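Local coordinates for coelenterazine-binding protein with bound coelenterazine (Renilla muelleri, PDB 2HPS) that binds coelenterazine, the luciferin of the sea pansy, and makes it available for oxidation by luciferase only when calcium is bound, at residues A[19-33]-A[64-78]. Residues are numbered along the deposited sequence; the frame is centred on the assembly and turned at random. Where two conformers were deposited one is given.
With CTZ (c2-hydroxy-coelenterazine), chain B.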
loop_
_atom_site.group_PDB
_atom_site.type_symbol
_atom_site.label_atom_id
_atom_site.label_comp_id
_atom_site.label_asym_id
_atom_site.label_seq_id
_atom_site.Cartn_x
_atom_site.Cartn_y
_atom_site.Cartn_z
ATOM N N ARG A 19 -2.161 7.253 1.349
ATOM C CA ARG A 19 -2.462 5.945 0.756
ATOM C C ARG A 19 -3.761 6.025 -0.057
ATOM O O ARG A 19 -3.834 5.548 -1.180
ATOM C CB ARG A 19 -2.620 4.916 1.876
ATOM C CG ARG A 19 -3.052 3.543 1.408
ATOM C CD ARG A 19 -3.250 2.639 2.627
ATOM N NE ARG A 19 -4.052 1.456 2.285
ATOM C CZ ARG A 19 -4.720 0.711 3.169
ATOM N NH1 ARG A 19 -4.686 0.988 4.475
ATOM N NH2 ARG A 19 -5.410 -0.336 2.746
HETATM N N MSE A 20 -4.780 6.652 0.510
HETATM C CA MSE A 20 -6.066 6.677 -0.153
HETATM C C MSE A 20 -6.050 7.540 -1.396
HETATM O O MSE A 20 -6.772 7.258 -2.370
HETATM C CB MSE A 20 -7.158 7.110 0.815
HETATM C CG MSE A 20 -7.396 6.137 1.960
HETATM SE SE MSE A 20 -8.006 4.407 1.292
HETATM C CE MSE A 20 -6.503 3.349 1.217
ATOM N N GLN A 21 -5.204 8.573 -1.392
ATOM C CA GLN A 21 -5.100 9.445 -2.544
ATOM C C GLN A 21 -4.562 8.684 -3.749
ATOM O O GLN A 21 -4.847 9.063 -4.887
ATOM C CB GLN A 21 -4.266 10.700 -2.273
ATOM C CG GLN A 21 -5.061 11.737 -1.520
ATOM C CD GLN A 21 -4.678 13.182 -1.808
ATOM O OE1 GLN A 21 -3.662 13.483 -2.442
ATOM N NE2 GLN A 21 -5.506 14.080 -1.330
ATOM N N ARG A 22 -3.816 7.605 -3.497
ATOM C CA ARG A 22 -3.333 6.741 -4.568
ATOM C C ARG A 22 -4.464 5.979 -5.247
ATOM O O ARG A 22 -4.324 5.563 -6.403
ATOM C CB ARG A 22 -2.255 5.765 -4.060
ATOM C CG ARG A 22 -0.984 6.461 -3.563
ATOM C CD ARG A 22 -0.346 7.320 -4.653
ATOM N NE ARG A 22 -0.223 6.583 -5.915
ATOM C CZ ARG A 22 0.106 7.139 -7.082
ATOM N NH1 ARG A 22 0.170 6.388 -8.171
ATOM N NH2 ARG A 22 0.375 8.441 -7.162
ATOM N N VAL A 23 -5.580 5.816 -4.544
ATOM C CA VAL A 23 -6.743 5.146 -5.104
ATOM C C VAL A 23 -7.529 6.138 -5.987
ATOM O O VAL A 23 -8.217 5.751 -6.933
ATOM C CB VAL A 23 -7.609 4.508 -3.982
ATOM C CG1 VAL A 23 -8.783 3.690 -4.572
ATOM C CG2 VAL A 23 -6.756 3.606 -3.081
ATOM N N ASP A 24 -7.381 7.435 -5.689
ATOM C CA ASP A 24 -8.095 8.511 -6.368
ATOM C C ASP A 24 -7.454 8.861 -7.717
ATOM O O ASP A 24 -6.764 9.875 -7.865
ATOM C CB ASP A 24 -8.176 9.755 -5.451
ATOM C CG ASP A 24 -8.938 10.903 -6.088
ATOM O OD1 ASP A 24 -9.693 10.669 -7.052
ATOM O OD2 ASP A 24 -8.770 12.049 -5.640
ATOM N N VAL A 25 -7.703 8.015 -8.708
ATOM C CA VAL A 25 -6.959 8.080 -9.956
ATOM C C VAL A 25 -7.328 9.311 -10.824
ATOM O O VAL A 25 -6.521 9.734 -11.670
ATOM C CB VAL A 25 -7.087 6.709 -10.704
ATOM C CG1 VAL A 25 -8.497 6.530 -11.275
ATOM C CG2 VAL A 25 -6.016 6.539 -11.755
ATOM N N THR A 26 -8.512 9.896 -10.620
ATOM C CA THR A 26 -8.863 11.120 -11.364
ATOM C C THR A 26 -8.635 12.406 -10.572
ATOM O O THR A 26 -8.845 13.506 -11.091
ATOM C CB THR A 26 -10.303 11.115 -11.910
ATOM O OG1 THR A 26 -11.241 11.045 -10.835
ATOM C CG2 THR A 26 -10.512 9.936 -12.884
ATOM N N GLY A 27 -8.218 12.259 -9.318
ATOM C CA GLY A 27 -7.897 13.403 -8.471
ATOM C C GLY A 27 -9.090 14.272 -8.116
ATOM O O GLY A 27 -8.928 15.470 -7.910
ATOM N N ASP A 28 -10.281 13.675 -8.042
ATOM C CA ASP A 28 -11.513 14.406 -7.712
ATOM C C ASP A 28 -11.852 14.393 -6.214
ATOM O O ASP A 28 -12.864 14.974 -5.787
ATOM C CB ASP A 28 -12.699 13.919 -8.570
ATOM C CG ASP A 28 -13.165 12.501 -8.220
ATOM O OD1 ASP A 28 -12.475 11.771 -7.468
ATOM O OD2 ASP A 28 -14.248 12.109 -8.718
ATOM N N GLY A 29 -10.998 13.745 -5.421
ATOM C CA GLY A 29 -11.162 13.665 -3.970
ATOM C C GLY A 29 -12.070 12.548 -3.487
ATOM O O GLY A 29 -12.374 12.477 -2.293
ATOM N N PHE A 30 -12.499 11.689 -4.410
ATOM C CA PHE A 30 -13.413 10.591 -4.089
ATOM C C PHE A 30 -12.923 9.275 -4.665
ATOM O O PHE A 30 -12.263 9.244 -5.695
ATOM C CB PHE A 30 -14.830 10.897 -4.591
ATOM C CG PHE A 30 -15.506 11.995 -3.821
ATOM C CD1 PHE A 30 -16.326 11.696 -2.737
ATOM C CD2 PHE A 30 -15.296 13.332 -4.160
ATOM C CE1 PHE A 30 -16.945 12.707 -2.007
ATOM C CE2 PHE A 30 -15.906 14.363 -3.432
ATOM C CZ PHE A 30 -16.733 14.048 -2.354
ATOM N N ILE A 31 -13.262 8.189 -3.981
ATOM C CA ILE A 31 -12.858 6.849 -4.427
ATOM C C ILE A 31 -14.000 5.843 -4.277
ATOM O O ILE A 31 -14.957 6.061 -3.521
ATOM C CB ILE A 31 -11.606 6.334 -3.680
ATOM C CG1 ILE A 31 -11.824 6.293 -2.156
ATOM C CG2 ILE A 31 -10.366 7.175 -4.063
ATOM C CD1 ILE A 31 -10.718 5.530 -1.398
ATOM N N SER A 32 -13.871 4.726 -4.981
ATOM C CA SER A 32 -14.899 3.694 -4.942
ATOM C C SER A 32 -14.259 2.320 -5.005
ATOM O O SER A 32 -13.050 2.184 -5.289
ATOM C CB SER A 32 -15.808 3.841 -6.159
ATOM O OG SER A 32 -15.089 3.480 -7.318
ATOM N N ARG A 33 -15.102 1.307 -4.795
ATOM C CA ARG A 33 -14.691 -0.097 -4.869
ATOM C C ARG A 33 -13.974 -0.389 -6.172
ATOM O O ARG A 33 -12.888 -0.984 -6.168
ATOM C CB ARG A 33 -15.930 -0.971 -4.736
ATOM C CG ARG A 33 -15.700 -2.440 -4.457
ATOM C CD ARG A 33 -17.014 -3.134 -4.127
ATOM N NE ARG A 33 -16.812 -4.542 -3.802
ATOM C CZ ARG A 33 -16.587 -5.003 -2.574
ATOM N NH1 ARG A 33 -16.538 -4.166 -1.546
ATOM N NH2 ARG A 33 -16.417 -6.307 -2.374
ATOM N N VAL A 64 -10.177 -5.979 1.831
ATOM C CA VAL A 64 -9.695 -4.706 2.375
ATOM C C VAL A 64 -10.663 -3.562 2.015
ATOM O O VAL A 64 -10.970 -2.742 2.871
ATOM C CB VAL A 64 -8.228 -4.441 1.957
ATOM C CG1 VAL A 64 -7.731 -3.087 2.468
ATOM C CG2 VAL A 64 -7.334 -5.561 2.501
ATOM N N ALA A 65 -11.194 -3.551 0.791
ATOM C CA ALA A 65 -12.195 -2.524 0.399
ATOM C C ALA A 65 -13.364 -2.477 1.383
ATOM O O ALA A 65 -13.850 -1.399 1.753
ATOM C CB ALA A 65 -12.691 -2.760 -1.027
ATOM N N ASP A 66 -13.803 -3.648 1.833
ATOM C CA ASP A 66 -14.877 -3.719 2.832
ATOM C C ASP A 66 -14.506 -2.979 4.113
ATOM O O ASP A 66 -15.303 -2.216 4.670
ATOM C CB ASP A 66 -15.246 -5.169 3.149
ATOM C CG ASP A 66 -15.930 -5.885 1.980
ATOM O OD1 ASP A 66 -16.418 -5.230 1.029
ATOM O OD2 ASP A 66 -15.951 -7.137 2.002
ATOM N N GLN A 67 -13.279 -3.186 4.576
ATOM C CA GLN A 67 -12.790 -2.488 5.761
ATOM C C GLN A 67 -12.693 -0.970 5.547
ATOM O O GLN A 67 -12.905 -0.185 6.484
ATOM C CB GLN A 67 -11.425 -3.046 6.151
ATOM C CG GLN A 67 -11.425 -4.578 6.350
ATOM C CD GLN A 67 -10.054 -5.131 6.749
ATOM O OE1 GLN A 67 -9.948 -6.202 7.364
ATOM N NE2 GLN A 67 -9.004 -4.410 6.396
ATOM N N LEU A 68 -12.357 -0.570 4.322
ATOM C CA LEU A 68 -12.180 0.843 3.994
ATOM C C LEU A 68 -13.518 1.566 3.814
ATOM O O LEU A 68 -13.553 2.783 3.672
ATOM C CB LEU A 68 -11.303 1.006 2.751
ATOM C CG LEU A 68 -9.879 0.451 2.923
ATOM C CD1 LEU A 68 -9.106 0.507 1.599
ATOM C CD2 LEU A 68 -9.147 1.192 4.052
ATOM N N GLY A 69 -14.610 0.809 3.846
ATOM C CA GLY A 69 -15.933 1.382 3.598
ATOM C C GLY A 69 -16.233 1.560 2.121
ATOM O O GLY A 69 -17.153 2.312 1.750
ATOM N N LEU A 70 -15.465 0.879 1.270
ATOM C CA LEU A 70 -15.670 0.957 -0.174
ATOM C C LEU A 70 -16.672 -0.110 -0.606
ATOM O O LEU A 70 -16.337 -1.032 -1.356
ATOM C CB LEU A 70 -14.350 0.821 -0.935
ATOM C CG LEU A 70 -13.293 1.874 -0.617
ATOM C CD1 LEU A 70 -12.081 1.613 -1.509
ATOM C CD2 LEU A 70 -13.860 3.279 -0.844
ATOM N N ALA A 71 -17.892 0.040 -0.097
ATOM C CA ALA A 71 -19.001 -0.870 -0.372
ATOM C C ALA A 71 -19.441 -0.752 -1.827
ATOM O O ALA A 71 -19.225 0.283 -2.457
ATOM C CB ALA A 71 -20.169 -0.576 0.578
ATOM N N PRO A 72 -20.031 -1.832 -2.392
ATOM C CA PRO A 72 -20.533 -1.725 -3.764
ATOM C C PRO A 72 -21.453 -0.512 -3.934
ATOM O O PRO A 72 -22.286 -0.228 -3.066
ATOM C CB PRO A 72 -21.323 -3.030 -3.955
ATOM C CG PRO A 72 -20.688 -3.983 -3.015
ATOM C CD PRO A 72 -20.242 -3.180 -1.824
ATOM N N GLY A 73 -21.243 0.226 -5.016
ATOM C CA GLY A 73 -22.113 1.343 -5.362
ATOM C C GLY A 73 -21.846 2.677 -4.695
ATOM O O GLY A 73 -22.359 3.703 -5.163
ATOM N N VAL A 74 -21.065 2.687 -3.610
ATOM C CA VAL A 74 -20.807 3.938 -2.890
ATOM C C VAL A 74 -19.558 4.642 -3.421
ATOM O O VAL A 74 -18.682 4.029 -4.048
ATOM C CB VAL A 74 -20.747 3.783 -1.331
ATOM C CG1 VAL A 74 -21.903 2.929 -0.812
ATOM C CG2 VAL A 74 -19.402 3.222 -0.868
ATOM N N ARG A 75 -19.516 5.944 -3.178
ATOM C CA ARG A 75 -18.408 6.784 -3.553
ATOM C C ARG A 75 -18.186 7.582 -2.289
ATOM O O ARG A 75 -19.115 8.228 -1.805
ATOM C CB ARG A 75 -18.854 7.671 -4.718
ATOM C CG ARG A 75 -17.913 8.770 -5.112
ATOM C CD ARG A 75 -18.394 9.417 -6.397
ATOM N NE ARG A 75 -17.514 10.502 -6.822
ATOM C CZ ARG A 75 -17.703 11.785 -6.522
ATOM N NH1 ARG A 75 -18.754 12.157 -5.795
ATOM N NH2 ARG A 75 -16.839 12.700 -6.955
ATOM N N ILE A 76 -16.995 7.481 -1.699
ATOM C CA ILE A 76 -16.695 8.210 -0.465
ATOM C C ILE A 76 -15.444 9.054 -0.653
ATOM O O ILE A 76 -14.647 8.785 -1.557
ATOM C CB ILE A 76 -16.574 7.284 0.787
ATOM C CG1 ILE A 76 -15.404 6.309 0.658
ATOM C CG2 ILE A 76 -17.889 6.500 1.028
ATOM C CD1 ILE A 76 -15.148 5.508 1.972
ATOM N N SER A 77 -15.297 10.089 0.171
ATOM C CA SER A 77 -14.125 10.965 0.104
ATOM C C SER A 77 -12.847 10.231 0.486
ATOM O O SER A 77 -12.878 9.254 1.236
ATOM C CB SER A 77 -14.289 12.178 1.019
ATOM O OG SER A 77 -14.228 11.823 2.391
ATOM N N VAL A 78 -11.717 10.719 -0.008
ATOM C CA VAL A 78 -10.440 10.159 0.436
ATOM C C VAL A 78 -10.216 10.287 1.950
ATOM O O VAL A 78 -9.660 9.380 2.556
ATOM C CB VAL A 78 -9.229 10.700 -0.370
ATOM C CG1 VAL A 78 -9.395 10.339 -1.853
ATOM C CG2 VAL A 78 -9.056 12.216 -0.165
HETATM N N1 CTZ B . 0.877 1.276 -3.607
HETATM C C2 CTZ B . -0.087 1.599 -4.511
HETATM C C3 CTZ B . 0.349 2.910 -4.997
HETATM N N4 CTZ B . 1.484 3.286 -4.416
HETATM C C5 CTZ B . 2.233 4.400 -4.551
HETATM C C6 CTZ B . 3.384 4.532 -3.770
HETATM N N7 CTZ B . 3.754 3.564 -2.903
HETATM C C8 CTZ B . 3.033 2.432 -2.754
HETATM C C9 CTZ B . 1.797 2.294 -3.560
HETATM C C10 CTZ B . -1.300 0.775 -4.873
HETATM C C11 CTZ B . -2.134 0.664 -3.622
HETATM C C12 CTZ B . -2.274 -0.574 -2.997
HETATM C C13 CTZ B . -3.024 -0.709 -1.835
HETATM C C14 CTZ B . -3.644 0.427 -1.305
HETATM C C15 CTZ B . -3.501 1.680 -1.920
HETATM C C16 CTZ B . -2.741 1.801 -3.086
HETATM O O17 CTZ B . -4.374 0.299 -0.168
HETATM O O18 CTZ B . -0.266 3.639 -5.870
HETATM C C19 CTZ B . 4.231 5.735 -3.930
HETATM C C20 CTZ B . 3.679 6.991 -4.194
HETATM C C21 CTZ B . 4.507 8.099 -4.352
HETATM C C22 CTZ B . 5.899 7.955 -4.263
HETATM C C23 CTZ B . 6.462 6.711 -4.017
HETATM C C24 CTZ B . 5.629 5.598 -3.854
HETATM O O25 CTZ B . 6.682 9.056 -4.429
HETATM C C26 CTZ B . 3.400 1.333 -1.774
HETATM C C27 CTZ B . 4.388 0.403 -2.430
HETATM C C28 CTZ B . 4.057 -0.920 -2.721
HETATM C C29 CTZ B . 5.007 -1.745 -3.325
HETATM C C30 CTZ B . 6.274 -1.234 -3.646
HETATM C C31 CTZ B . 6.608 0.085 -3.341
HETATM C C32 CTZ B . 5.660 0.905 -2.724
#
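Arg33 reaches across to the C-terminal end of helix 51-68 and the turn that follows, and grips both with one nitrogen. Its chain runs out straight, CG anti to the backbone N (chi1 -166°), past Leu70 and Pro72, and its NH1 gives two hydrogen bonds near the guanidinium plane: one to Asp66 OD1 at 2.8 Å, a salt bridge met nearly along the C-O axis of the carboxylate, the other to Leu70 O at 3.1 Å. Pro72 lies over one face of the guanidinium, off toward its rim, which together with the two bonds limits how the group can turn.

Val78 packs against the 24-29 loop. Its N donates to Gly29 O (3.0 Å), while CG1 sits 3.8 Å from Asp24 CB and also meets Ile31 CG2. Asp24 in turn ties down the loop by accepting from the backbone N of Asp28 and of Gly29.

Between Arg33 and Val78, Ile31 and Ile76 exchange paired backbone bonds, N to O and O to N. Beside them the Arg75 guanidinium stacks on the Phe30 ring, planes 21° apart and CZ 4.0 Å from the ring centroid, an off-centre cation-pi contact. NH2 of Arg75 also makes a nearly straight hydrogen bond, part of a salt bridge, to Asp28 OD2 (3.2 Å), in the guanidinium plane but well above that of the carboxylate. On the sheet face that carries Ile31 and Ile76, Ile31 CG1 packs on Leu70 CD2 at 3.9 Å.

This is the short antiparallel sheet that couples the loops of paired EF-hands. Ser32 and Ser77 N-cap helices 33-47 and 78-91, and Ala81 of the latter covers Met20 and Ile31. On helix 6-21, Arg19 NE donates to O17 of the bound c2-hydroxy-coelenterazine at 2.7 Å, linking the pair to the ligand pocket, where Tyr36 of helix 33-47 also bonds the ligand.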